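Local atomic coordinates of Lmo0305 protein (PDB entry 3PJ0), a protein that is of unknown function but has the fold type I architecture of pyridoxal-phosphate-dependent proteins and carries the cofactor covalently. Residues A66-S71 with G215-G220; L126-I131 with E161-Y166; G152-F157 with V286-M291; F292-E297 with C330-S335; D312-G317 with E349-C354. All blocks are in the same frame, centred on the assembly; numbering follows the deposited sequence.

Contact 1: residues A66-S71 with G215-G220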
# COMPACT_ATOMS: atom_id res chain seq x y z
N ALA A 66 16.62 -7.10 0.34
CA ALA A 66 15.61 -6.25 -0.28
C ALA A 66 14.34 -6.32 0.52
O ALA A 66 14.14 -7.25 1.32
CB ALA A 66 15.33 -6.70 -1.73
N VAL A 67 13.48 -5.32 0.29
CA VAL A 67 12.19 -5.25 0.94
C VAL A 67 11.15 -4.89 -0.11
O VAL A 67 11.32 -3.95 -0.91
CB VAL A 67 12.16 -4.25 2.14
CG1 VAL A 67 12.81 -2.97 1.78
CG2 VAL A 67 10.71 -4.05 2.66
N PHE A 68 10.07 -5.66 -0.11
CA PHE A 68 8.98 -5.39 -1.01
C PHE A 68 8.07 -4.28 -0.45
O PHE A 68 7.53 -4.40 0.67
CB PHE A 68 8.17 -6.66 -1.32
CG PHE A 68 7.14 -6.45 -2.40
CD1 PHE A 68 7.48 -6.62 -3.72
CD2 PHE A 68 5.84 -6.05 -2.08
CE1 PHE A 68 6.54 -6.43 -4.73
CE2 PHE A 68 4.90 -5.83 -3.07
CZ PHE A 68 5.25 -6.01 -4.41
N PHE A 69 7.88 -3.23 -1.24
CA PHE A 69 7.06 -2.08 -0.89
C PHE A 69 5.80 -1.91 -1.76
O PHE A 69 5.85 -2.20 -2.93
CB PHE A 69 7.88 -0.80 -1.08
CG PHE A 69 8.70 -0.38 0.13
CD1 PHE A 69 8.11 0.36 1.16
CD2 PHE A 69 10.06 -0.69 0.23
CE1 PHE A 69 8.86 0.76 2.27
CE2 PHE A 69 10.83 -0.24 1.35
CZ PHE A 69 10.22 0.46 2.36
N PRO A 70 4.70 -1.42 -1.17
CA PRO A 70 3.53 -1.19 -2.03
C PRO A 70 3.81 -0.16 -3.13
O PRO A 70 3.18 -0.22 -4.19
CB PRO A 70 2.48 -0.66 -1.05
CG PRO A 70 3.23 -0.24 0.19
CD PRO A 70 4.42 -1.10 0.25
N SER A 71 4.71 0.78 -2.89
CA SER A 71 5.03 1.81 -3.87
C SER A 71 6.45 2.32 -3.79
O SER A 71 7.11 2.27 -2.73
CB SER A 71 4.09 3.01 -3.66
OG SER A 71 4.44 3.70 -2.49
N GLY A 215 3.63 -2.16 -7.19
CA GLY A 215 4.68 -2.67 -6.31
C GLY A 215 6.09 -2.27 -6.67
O GLY A 215 6.40 -1.86 -7.80
N ALA A 216 6.96 -2.46 -5.67
CA ALA A 216 8.32 -1.99 -5.73
C ALA A 216 9.22 -2.83 -4.84
O ALA A 216 8.78 -3.43 -3.85
CB ALA A 216 8.35 -0.55 -5.23
N ILE A 217 10.49 -2.83 -5.19
CA ILE A 217 11.51 -3.43 -4.35
C ILE A 217 12.53 -2.35 -4.08
O ILE A 217 12.91 -1.59 -4.98
CB ILE A 217 12.26 -4.61 -5.04
CG1 ILE A 217 11.49 -5.92 -4.89
CG2 ILE A 217 13.68 -4.83 -4.43
CD1 ILE A 217 11.69 -6.63 -3.55
N LEU A 218 12.96 -2.26 -2.82
CA LEU A 218 14.07 -1.40 -2.41
C LEU A 218 15.15 -2.39 -1.93
O LEU A 218 14.87 -3.25 -1.07
CB LEU A 218 13.69 -0.47 -1.29
CG LEU A 218 14.75 0.48 -0.74
CD1 LEU A 218 15.18 1.54 -1.77
CD2 LEU A 218 14.25 1.16 0.58
N ALA A 219 16.36 -2.25 -2.46
CA ALA A 219 17.45 -3.14 -2.12
C ALA A 219 18.76 -2.41 -1.74
O ALA A 219 19.05 -1.29 -2.20
CB ALA A 219 17.71 -4.13 -3.31
N GLY A 220 19.56 -3.10 -0.92
CA GLY A 220 20.85 -2.57 -0.48
C GLY A 220 21.43 -3.45 0.60
O GLY A 220 21.12 -4.62 0.67
O HOH W 1 3.24 0.75 -6.73
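This is a buried antiparallel strand pairing at the end of the large mixed sheet, where 65-69, outermost in this chain, lies beside 216-220. Val67 and Leu218 exchange two backbone hydrogen bonds, Val67 N to Leu218 O at 2.8 Å and Leu218 N to Val67 O at 3.0 Å. Phe69 and Ala216 form a second such pair, less regular: Phe69 N approaches Ala216 O from above the carbonyl plane, and the return bond from Ala216 N to Phe69 O is bent to 130°. Strand 216-220 also runs against 201-205, making it the lone reversed strand of the seven-stranded sheet of fold type I; Lys208, which carries the cofactor, lies in the loop leading into it. Phe68, with CG anti to its backbone N (chi1 -173°), lays one ring face under Ala216 O, offset so that CD1 is 3.4 Å from that oxygen. Ile217 CD1 meets that ring's edge. On the other face of the sheet, Phe69 and Leu218 run side by side, Phe69 CE2 to Leu218 CD2 at 3.8 Å, against helix 72-87. A water donates to Pro70 O and accepts from Gly215 N, while Ser71 OG bonds to Gly236 O of the second subunit.

Contact 2: residues L126-I131 with E161-Y166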
# COMPACT_ATOMS: atom_id res chain seq x y z
N LEU A 126 21.47 15.74 -16.01
CA LEU A 126 22.36 16.29 -15.00
C LEU A 126 23.76 15.75 -15.31
O LEU A 126 23.90 14.69 -15.94
CB LEU A 126 21.93 15.86 -13.60
CG LEU A 126 22.08 14.42 -13.13
CD1 LEU A 126 23.54 14.04 -12.66
CD2 LEU A 126 21.11 14.13 -11.97
N THR A 127 24.79 16.47 -14.90
CA THR A 127 26.16 15.99 -15.08
C THR A 127 26.96 16.04 -13.79
O THR A 127 26.55 16.67 -12.80
CB THR A 127 26.93 16.84 -16.09
OG1 THR A 127 27.14 18.12 -15.51
CG2 THR A 127 26.16 16.94 -17.43
N ILE A 128 28.10 15.36 -13.79
CA ILE A 128 29.03 15.43 -12.65
C ILE A 128 29.39 16.89 -12.33
O ILE A 128 29.60 17.22 -11.16
CB ILE A 128 30.30 14.57 -12.88
CG1 ILE A 128 31.03 14.33 -11.55
CG2 ILE A 128 31.21 15.23 -13.93
CD1 ILE A 128 32.17 13.31 -11.62
N ASP A 129 29.46 17.77 -13.34
CA ASP A 129 29.75 19.19 -13.15
C ASP A 129 28.68 19.86 -12.26
O ASP A 129 28.99 20.75 -11.46
CB ASP A 129 29.82 19.94 -14.50
CG ASP A 129 30.87 19.37 -15.46
OD1 ASP A 129 31.84 20.11 -15.76
OD2 ASP A 129 30.75 18.20 -15.93
N ASP A 130 27.43 19.44 -12.40
CA ASP A 130 26.35 19.99 -11.57
C ASP A 130 26.54 19.61 -10.11
O ASP A 130 26.31 20.43 -9.21
CB ASP A 130 24.99 19.48 -12.03
CG ASP A 130 24.64 19.96 -13.42
OD1 ASP A 130 24.92 21.14 -13.75
OD2 ASP A 130 24.10 19.15 -14.19
N ILE A 131 26.93 18.35 -9.88
CA ILE A 131 27.19 17.84 -8.55
C ILE A 131 28.38 18.59 -7.91
O ILE A 131 28.31 19.00 -6.74
CB ILE A 131 27.47 16.32 -8.56
CG1 ILE A 131 26.24 15.55 -9.06
CG2 ILE A 131 27.82 15.86 -7.17
CD1 ILE A 131 26.55 14.07 -9.41
N GLU A 161 29.92 5.83 -14.00
CA GLU A 161 31.06 5.35 -13.21
C GLU A 161 31.78 6.51 -12.52
O GLU A 161 32.08 6.49 -11.34
CB GLU A 161 32.04 4.56 -14.08
CG GLU A 161 31.48 3.23 -14.58
CD GLU A 161 32.40 2.51 -15.56
OE1 GLU A 161 33.14 3.18 -16.31
OE2 GLU A 161 32.40 1.26 -15.58
N LYS A 162 32.03 7.56 -13.27
CA LYS A 162 32.71 8.75 -12.73
C LYS A 162 31.87 9.43 -11.62
O LYS A 162 32.40 9.94 -10.62
CB LYS A 162 33.09 9.69 -13.87
CG LYS A 162 34.14 9.07 -14.78
CD LYS A 162 34.41 9.84 -16.06
CE LYS A 162 35.54 9.14 -16.83
NZ LYS A 162 35.70 9.61 -18.24
N ILE A 163 30.56 9.45 -11.79
CA ILE A 163 29.68 10.03 -10.76
C ILE A 163 29.76 9.20 -9.48
O ILE A 163 29.85 9.75 -8.37
CB ILE A 163 28.23 10.12 -11.28
CG1 ILE A 163 28.11 11.31 -12.25
CG2 ILE A 163 27.27 10.24 -10.11
CD1 ILE A 163 26.74 11.45 -12.90
N SER A 164 29.73 7.88 -9.65
CA SER A 164 29.83 6.94 -8.53
C SER A 164 31.15 7.12 -7.80
O SER A 164 31.18 7.22 -6.58
CB SER A 164 29.71 5.48 -9.03
OG SER A 164 29.66 4.57 -7.93
N GLU A 165 32.24 7.18 -8.57
CA GLU A 165 33.58 7.33 -7.97
C GLU A 165 33.70 8.65 -7.19
O GLU A 165 34.24 8.67 -6.10
CB GLU A 165 34.67 7.20 -9.05
CG GLU A 165 34.74 5.75 -9.63
CD GLU A 165 35.50 5.62 -10.97
OE1 GLU A 165 35.54 6.57 -11.78
OE2 GLU A 165 36.03 4.53 -11.22
N TYR A 166 33.13 9.73 -7.72
CA TYR A 166 33.21 11.03 -7.04
C TYR A 166 32.40 11.00 -5.76
O TYR A 166 32.87 11.47 -4.71
CB TYR A 166 32.71 12.14 -7.95
CG TYR A 166 32.67 13.48 -7.27
CD1 TYR A 166 33.83 14.25 -7.10
CD2 TYR A 166 31.47 14.00 -6.80
CE1 TYR A 166 33.78 15.48 -6.47
CE2 TYR A 166 31.40 15.22 -6.18
CZ TYR A 166 32.55 15.96 -6.02
OH TYR A 166 32.44 17.18 -5.40
O HOH W 2 30.14 18.26 -4.57
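Helix 128-132 opens with a capping box and rests by apolar side chains on helix 157-170, which connects strands 140-144 and 173-178 of the large sheet in a beta-alpha-beta unit. In the box, Thr127 N donates to Asp130 OD2, meeting it from above the carboxylate plane, and Asp130 N returns a weak bond to Thr127 OG1. The box closes the first turn, from which Ile128 and Ile131 both point toward the longer helix. Ile128 can be followed outward. Its CB lies 4.0 Å from Ile163 CG1. CG1 then leaves anti to the backbone N (chi1 -164°) and the chain stays extended (chi2 170°), which carries CD1 across the helix surface. There CD1 ends 3.5 Å from Lys162 O and 3.9 Å from Tyr166 CB, on one turn of the helix, since Lys162 O accepts from Tyr166 N.

Ile131 splits its two branches between neighbours: its side chain crosses that of Ile163 at about a right angle and CD1 touches Ile163 CG2 at 4.0 Å, while CG2 reaches Tyr166 CE2 at 3.8 Å as the two side chains slide past each other in opposite directions. Ile163 is thus gripped from several sides, its own CD1 meeting Leu126 CD1 obliquely at 4.1 Å, and it also packs on Leu174 of strand 173-178. Tyr166, with CG anti to its backbone N, sends its hydroxyl beyond this apolar patch, where a single water in the ring plane sits 2.7 Å from Tyr166 OH and donates to Ile131 O at 2.9 Å.

Contact 3: residues G152-F157 with V286-M291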
# COMPACT_ATOMS: atom_id res chain seq x y z
N GLY A 152 13.44 9.82 -21.63
CA GLY A 152 14.14 8.58 -21.36
C GLY A 152 15.59 8.72 -21.81
O GLY A 152 16.08 7.93 -22.66
N GLN A 153 16.28 9.72 -21.28
CA GLN A 153 17.69 9.91 -21.64
C GLN A 153 18.65 9.27 -20.62
O GLN A 153 18.33 9.16 -19.41
CB GLN A 153 17.99 11.41 -21.78
CG GLN A 153 17.22 12.16 -22.89
CD GLN A 153 17.68 13.61 -23.04
OE1 GLN A 153 18.90 13.90 -23.03
NE2 GLN A 153 16.73 14.51 -23.24
N LEU A 154 19.85 8.89 -21.11
CA LEU A 154 20.87 8.27 -20.29
C LEU A 154 22.24 8.87 -20.50
O LEU A 154 22.61 9.19 -21.61
CB LEU A 154 21.01 6.77 -20.68
CG LEU A 154 19.88 5.83 -20.28
CD1 LEU A 154 20.03 4.45 -20.94
CD2 LEU A 154 19.85 5.69 -18.74
N PRO A 155 23.02 9.01 -19.41
CA PRO A 155 24.41 9.34 -19.60
C PRO A 155 25.17 8.11 -20.11
O PRO A 155 24.76 6.95 -19.90
CB PRO A 155 24.88 9.68 -18.19
CG PRO A 155 24.05 8.80 -17.31
CD PRO A 155 22.68 8.83 -17.99
N ALA A 156 26.29 8.34 -20.78
CA ALA A 156 27.18 7.24 -21.12
C ALA A 156 27.48 6.47 -19.82
O ALA A 156 27.55 7.06 -18.73
CB ALA A 156 28.45 7.78 -21.73
N PHE A 157 27.67 5.15 -19.92
CA PHE A 157 27.94 4.36 -18.72
C PHE A 157 29.20 4.86 -17.99
O PHE A 157 29.21 4.98 -16.78
CB PHE A 157 28.02 2.85 -19.01
CG PHE A 157 27.94 2.01 -17.76
CD1 PHE A 157 26.71 1.76 -17.16
CD2 PHE A 157 29.09 1.52 -17.14
CE1 PHE A 157 26.63 1.01 -15.98
CE2 PHE A 157 29.01 0.77 -15.96
CZ PHE A 157 27.79 0.53 -15.39
N VAL A 286 17.52 8.87 -31.21
CA VAL A 286 17.61 7.41 -31.18
C VAL A 286 17.36 6.95 -29.73
O VAL A 286 18.15 7.27 -28.82
CB VAL A 286 18.94 6.87 -31.71
CG1 VAL A 286 18.95 5.33 -31.57
CG2 VAL A 286 19.15 7.31 -33.18
N PRO A 287 16.25 6.24 -29.49
CA PRO A 287 15.93 5.76 -28.16
C PRO A 287 17.07 4.93 -27.58
O PRO A 287 17.78 4.25 -28.31
CB PRO A 287 14.69 4.87 -28.37
CG PRO A 287 14.03 5.46 -29.55
CD PRO A 287 15.17 5.93 -30.45
N VAL A 288 17.22 5.01 -26.26
CA VAL A 288 18.20 4.24 -25.54
C VAL A 288 17.48 3.25 -24.62
O VAL A 288 18.08 2.70 -23.72
CB VAL A 288 19.16 5.20 -24.76
CG1 VAL A 288 19.93 6.09 -25.76
CG2 VAL A 288 18.38 6.05 -23.69
N SER A 289 16.20 2.99 -24.90
CA SER A 289 15.34 2.12 -24.07
C SER A 289 14.04 1.89 -24.87
O SER A 289 14.00 2.12 -26.08
CB SER A 289 15.04 2.81 -22.73
OG SER A 289 14.15 3.92 -22.93
N ASN A 290 12.99 1.45 -24.20
CA ASN A 290 11.73 1.19 -24.88
C ASN A 290 10.87 2.45 -25.05
O ASN A 290 9.78 2.38 -25.61
CB ASN A 290 10.95 0.15 -24.09
CG ASN A 290 10.50 0.66 -22.79
OD1 ASN A 290 11.26 1.35 -22.08
ND2 ASN A 290 9.24 0.36 -22.43
N MSE A 291 11.36 3.59 -24.57
CA MSE A 291 10.58 4.80 -24.58
C MSE A 291 11.24 5.96 -25.28
O MSE A 291 12.45 5.95 -25.55
CB MSE A 291 10.27 5.23 -23.15
CG MSE A 291 11.44 5.75 -22.36
SE MSE A 291 10.91 6.69 -20.73
CE MSE A 291 10.01 8.19 -21.56
O HOH W 3 15.03 6.18 -24.51
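Leu154 and Val288 slide past each other in opposite directions, joining the loop ahead of helix 157-170 in the large domain to the loop between strands 280-283 and 291-296 of the smaller C-terminal sheet. Leu154 CG stands anti to its carbonyl carbon, and its CD1 comes alongside Val288 CG2 at 3.6 Å. With Val288 CG1 anti to the carbonyl carbon (chi1 -63°), CG2 is left in the crowded position between backbone N and carbonyl carbon, wedged between the leucine and the backbone, only 3.1 Å from Gly152 O. Phe187 of helix 185-188 packs on both side chains.

At the other end of the contact the selenomethionine Met291 curls over Gly152. Its CG leaves in the crowded position, and a bend at chi3 (-66°) turns the tip so that SE lies 3.8 Å from Gly152 CA, with CE near Gly152 N. The glycine has positive phi and forms, with Gln153, a G1 beta bulge facing Gln147; its bare alpha carbon admits the selenium chain so closely.

Between these two apolar touches sits one water gripped by four bonds. It donates to Gly152 O at 2.8 Å and to Met291 O at 2.8 Å, and accepts from Val288 N at 3.0 Å and from Ser289 OG at 2.9 Å. Ser289 OG in turn accepts from Met291 N at 3.3 Å, an ST turn, while its hydroxyl donates to the water. With no direct hydrogen bond between 152-157 and 286-291, their polar link depends on this fully coordinated water, and the remainder of the contact is van der Waals.

Contact 4: residues F292-E297 with C330-S335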
# COMPACT_ATOMS: atom_id res chain seq x y z
N PHE A 292 10.43 6.97 -25.57
CA PHE A 292 10.87 8.20 -26.18
C PHE A 292 9.67 9.15 -26.21
O PHE A 292 8.55 8.74 -25.93
CB PHE A 292 11.47 8.00 -27.59
CG PHE A 292 10.55 7.31 -28.56
CD1 PHE A 292 9.65 8.04 -29.32
CD2 PHE A 292 10.59 5.92 -28.71
CE1 PHE A 292 8.78 7.39 -30.22
CE2 PHE A 292 9.74 5.28 -29.59
CZ PHE A 292 8.83 6.01 -30.35
N HIS A 293 9.95 10.41 -26.50
CA HIS A 293 8.93 11.44 -26.66
C HIS A 293 8.92 11.87 -28.13
O HIS A 293 9.95 11.92 -28.76
CB HIS A 293 9.28 12.62 -25.77
CG HIS A 293 9.03 12.36 -24.33
ND1 HIS A 293 9.21 13.31 -23.35
CD2 HIS A 293 8.57 11.25 -23.71
CE1 HIS A 293 8.90 12.78 -22.18
NE2 HIS A 293 8.47 11.54 -22.38
N VAL A 294 7.74 12.15 -28.67
CA VAL A 294 7.55 12.57 -30.08
C VAL A 294 7.10 14.03 -30.05
O VAL A 294 6.15 14.37 -29.37
CB VAL A 294 6.46 11.71 -30.75
CG1 VAL A 294 6.19 12.11 -32.19
CG2 VAL A 294 6.84 10.19 -30.65
N TYR A 295 7.80 14.88 -30.78
CA TYR A 295 7.55 16.31 -30.81
C TYR A 295 7.12 16.73 -32.19
O TYR A 295 7.68 16.26 -33.18
CB TYR A 295 8.83 17.08 -30.44
CG TYR A 295 9.07 17.27 -28.97
CD1 TYR A 295 9.51 16.21 -28.16
CD2 TYR A 295 8.89 18.52 -28.37
CE1 TYR A 295 9.74 16.38 -26.80
CE2 TYR A 295 9.13 18.71 -27.01
CZ TYR A 295 9.56 17.64 -26.23
OH TYR A 295 9.78 17.82 -24.88
N PHE A 296 6.17 17.65 -32.23
CA PHE A 296 5.62 18.15 -33.46
C PHE A 296 5.80 19.65 -33.59
O PHE A 296 5.77 20.36 -32.58
CB PHE A 296 4.12 17.89 -33.50
CG PHE A 296 3.76 16.45 -33.52
CD1 PHE A 296 3.61 15.74 -32.34
CD2 PHE A 296 3.51 15.80 -34.74
CE1 PHE A 296 3.26 14.42 -32.35
CE2 PHE A 296 3.16 14.47 -34.77
CZ PHE A 296 3.03 13.76 -33.58
N GLU A 297 5.95 20.11 -34.83
CA GLU A 297 6.07 21.53 -35.14
C GLU A 297 4.71 22.15 -35.47
O GLU A 297 4.57 22.93 -36.43
CB GLU A 297 7.03 21.77 -36.30
CG GLU A 297 8.47 21.41 -36.01
CD GLU A 297 9.36 21.54 -37.24
OE1 GLU A 297 8.97 22.24 -38.20
OE2 GLU A 297 10.46 20.95 -37.26
N CYS A 330 3.92 20.69 -29.68
CA CYS A 330 3.34 19.77 -28.71
C CYS A 330 4.10 18.44 -28.76
O CYS A 330 4.87 18.18 -29.71
CB CYS A 330 1.85 19.55 -28.97
SG CYS A 330 1.51 18.77 -30.56
N ALA A 331 3.84 17.59 -27.76
CA ALA A 331 4.52 16.30 -27.68
C ALA A 331 3.72 15.24 -26.92
O ALA A 331 2.77 15.57 -26.22
CB ALA A 331 5.91 16.49 -26.98
N PHE A 332 4.16 13.98 -27.04
CA PHE A 332 3.61 12.88 -26.26
C PHE A 332 4.65 11.82 -26.09
O PHE A 332 5.69 11.84 -26.76
CB PHE A 332 2.33 12.27 -26.86
CG PHE A 332 2.56 11.53 -28.14
CD1 PHE A 332 2.91 10.20 -28.13
CD2 PHE A 332 2.41 12.16 -29.36
CE1 PHE A 332 3.12 9.53 -29.34
CE2 PHE A 332 2.57 11.47 -30.54
CZ PHE A 332 2.95 10.16 -30.52
N GLU A 333 4.41 10.95 -25.13
CA GLU A 333 5.32 9.86 -24.81
C GLU A 333 4.84 8.50 -25.33
O GLU A 333 3.64 8.19 -25.26
CB GLU A 333 5.44 9.80 -23.28
CG GLU A 333 6.15 8.62 -22.71
CD GLU A 333 6.29 8.75 -21.22
OE1 GLU A 333 7.17 9.52 -20.80
OE2 GLU A 333 5.46 8.14 -20.48
N VAL A 334 5.79 7.69 -25.79
CA VAL A 334 5.55 6.30 -26.17
C VAL A 334 6.44 5.38 -25.34
O VAL A 334 7.65 5.66 -25.21
CB VAL A 334 5.96 6.00 -27.64
CG1 VAL A 334 5.54 4.55 -28.00
CG2 VAL A 334 5.38 7.01 -28.61
N SER A 335 5.84 4.37 -24.70
CA SER A 335 6.60 3.33 -24.01
C SER A 335 6.20 2.00 -24.65
O SER A 335 5.07 1.57 -24.50
CB SER A 335 6.36 3.29 -22.49
OG SER A 335 6.72 4.53 -21.89
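His293 CG stands anti to its carbonyl carbon (chi1 -74°) and Glu333 CG anti to its backbone N (chi1 170°), so the two side chains run alongside each other across a non-hydrogen-bonded pair. His293 NE2 donates to Glu333 OE1 at 2.9 Å, within the imidazole plane and onto the anti lone pair. The same oxygen has a salt bridge to Arg148 NE, which may temper the pull of the carboxylate on the imidazole. Next along this face, Ala331 CB sits over the very centre of the Tyr295 ring, 3.6 Å from the centroid, a CH-pi contact.

On the reverse face Phe292 and Phe332 both take the crowded chi1 position, folding their rings over the cross-strand valines: Val334 CB lies 4.2 Å from the Phe292 centroid and Val294 CB 4.1 Å from that of Phe332. Phe296 CE1 touches Phe332 CE2 at 3.5 Å, and Cys330 SG stands obliquely to the Phe296 ring. Backbone bonds zip the strands, from Val334 N to Phe292 O at 3.0 Å down to a weak one from Cys330 N to Phe296 O. These are the central strands of the antiparallel C-terminal sheet, flanked by 280-283 and 323-326, with helices 260-275 and 300-314 packed against the phenylalanine face.

Contact 5: residues D312-G317 with E349-C354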
# COMPACT_ATOMS: atom_id res chain seq x y z
N ASP A 312 -8.83 6.75 -36.14
CA ASP A 312 -10.15 6.29 -36.59
C ASP A 312 -10.08 5.46 -37.88
O ASP A 312 -10.82 4.48 -38.03
CB ASP A 312 -11.10 7.48 -36.80
CG ASP A 312 -11.45 8.21 -35.52
OD1 ASP A 312 -11.06 7.81 -34.41
OD2 ASP A 312 -12.16 9.22 -35.62
N GLU A 313 -9.19 5.85 -38.79
CA GLU A 313 -9.04 5.21 -40.10
C GLU A 313 -8.13 3.96 -40.12
O GLU A 313 -8.21 3.16 -41.06
CB GLU A 313 -8.58 6.25 -41.13
CG GLU A 313 -9.67 7.31 -41.41
CD GLU A 313 -9.22 8.50 -42.26
OE1 GLU A 313 -8.03 8.58 -42.64
OE2 GLU A 313 -10.08 9.36 -42.54
N THR A 314 -7.25 3.82 -39.13
CA THR A 314 -6.34 2.64 -39.02
C THR A 314 -6.56 1.68 -37.84
O THR A 314 -6.07 0.55 -37.88
CB THR A 314 -4.87 3.11 -38.94
OG1 THR A 314 -4.61 3.72 -37.66
CG2 THR A 314 -4.56 4.08 -40.06
N GLY A 315 -7.24 2.13 -36.79
CA GLY A 315 -7.45 1.30 -35.59
C GLY A 315 -6.22 1.23 -34.69
O GLY A 315 -6.20 0.43 -33.77
N VAL A 316 -5.21 2.06 -34.95
CA VAL A 316 -3.99 2.08 -34.17
C VAL A 316 -3.92 3.33 -33.29
O VAL A 316 -3.76 4.42 -33.79
CB VAL A 316 -2.70 2.10 -35.05
CG1 VAL A 316 -1.47 2.14 -34.17
CG2 VAL A 316 -2.64 0.90 -36.02
N GLY A 317 -4.02 3.14 -31.97
CA GLY A 317 -3.86 4.22 -30.99
C GLY A 317 -2.44 4.79 -30.94
O GLY A 317 -1.49 4.07 -30.62
N GLU A 349 1.94 0.36 -41.17
CA GLU A 349 2.41 1.10 -42.36
C GLU A 349 1.48 2.25 -42.70
O GLU A 349 1.93 3.35 -43.03
CB GLU A 349 2.48 0.22 -43.62
CG GLU A 349 3.54 -0.86 -43.60
CD GLU A 349 4.96 -0.31 -43.44
OE1 GLU A 349 5.20 0.87 -43.81
OE2 GLU A 349 5.83 -1.06 -42.93
N LEU A 350 0.18 2.00 -42.58
CA LEU A 350 -0.82 2.99 -42.95
C LEU A 350 -0.78 4.22 -42.05
O LEU A 350 -0.95 5.35 -42.55
CB LEU A 350 -2.20 2.36 -42.96
CG LEU A 350 -3.37 3.16 -43.51
CD1 LEU A 350 -3.14 3.64 -44.95
CD2 LEU A 350 -4.63 2.29 -43.43
N VAL A 351 -0.55 4.00 -40.76
CA VAL A 351 -0.43 5.08 -39.78
C VAL A 351 0.58 6.13 -40.23
O VAL A 351 0.29 7.32 -40.22
CB VAL A 351 0.02 4.55 -38.39
CG1 VAL A 351 0.62 5.68 -37.54
CG2 VAL A 351 -1.14 3.83 -37.70
N PHE A 352 1.75 5.66 -40.64
CA PHE A 352 2.82 6.55 -41.06
C PHE A 352 2.66 7.10 -42.47
O PHE A 352 3.01 8.24 -42.72
CB PHE A 352 4.17 5.88 -40.82
CG PHE A 352 4.45 5.71 -39.36
CD1 PHE A 352 4.95 6.77 -38.61
CD2 PHE A 352 4.15 4.52 -38.71
CE1 PHE A 352 5.17 6.64 -37.25
CE2 PHE A 352 4.36 4.40 -37.35
CZ PHE A 352 4.89 5.46 -36.63
N ARG A 353 2.11 6.30 -43.39
CA ARG A 353 1.78 6.82 -44.71
C ARG A 353 0.82 8.00 -44.50
O ARG A 353 1.04 9.08 -45.06
CB ARG A 353 1.16 5.73 -45.58
N CYS A 354 -0.19 7.83 -43.64
CA CYS A 354 -1.18 8.89 -43.34
C CYS A 354 -0.56 10.08 -42.60
O CYS A 354 -0.89 11.24 -42.88
CB CYS A 354 -2.35 8.37 -42.52
SG CYS A 354 -3.48 7.26 -43.38
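The Phe352 ring receives Val351 CG1 over one face, 3.9 Å above the plane and displaced toward the rim, and meets Phe274 of helix 260-275 in an edge-to-face arrangement. This packs helix 345-358 against helix 260-275 within the small alpha/beta C-terminal domain, while the neighbouring side chains Val351 and Leu350 meet the end of helix 300-314. That end is shaped by an ST turn: Val316 N donates to Thr314 OG1 at 3.2 Å, and Gly315, with positive phi (78°), takes the chain out of the helix into the short strand 316-317, which pairs with 15-16.

Val351 carries the contact through one methyl. Its CG2, anti to the carbonyl carbon, pushes into the angle between Thr314 and Val316, the Val351 side chain crossing both at about a right angle. This methyl, Val351 CG2, lies 3.5 Å from Val316 CB and 3.7 Å from Val316 CG2. Leu350, one residue earlier, has CG anti to the backbone N and approaches Thr314 obliquely, with CG and CD2 against its methyl; Leu350 CG is 3.8 Å from Thr314 CG2.

Thr314 is therefore split by polarity. The methyl, beside its own backbone N, faces the leucine, whereas the hydroxyl, in the crowded position (chi1 72°), turns back to the chain and is also hydrogen-bonded to Ile310 O. Outside the two segments, Asn347 ND2 bonds to Thr314 O and adds a polar tie between the helices. The buried hydroxyl still borders the apolar wall, Thr314 OG1 standing 3.5 Å from Val351 CG2.

In the fold
From the N terminus, the first of these segments is 66-71, and contact 1 closes its long loop only at 215-220, completing the end of the large sheet. Nested within that loop, contact 2 packs the short helix 128-132 on helix 157-170. The next segment, 152-157, opens contact 3, which crosses contacts 1 and 2 along the chain and ties the large domain to the C-terminal one at 286-291. There it touches contact 4, whose segment 292-297 follows directly. Contact 4 forms the centre of the small sheet, and contact 5 crosses it, joining the helices that follow each of its strands, about 40 Å from contact 1 between centres.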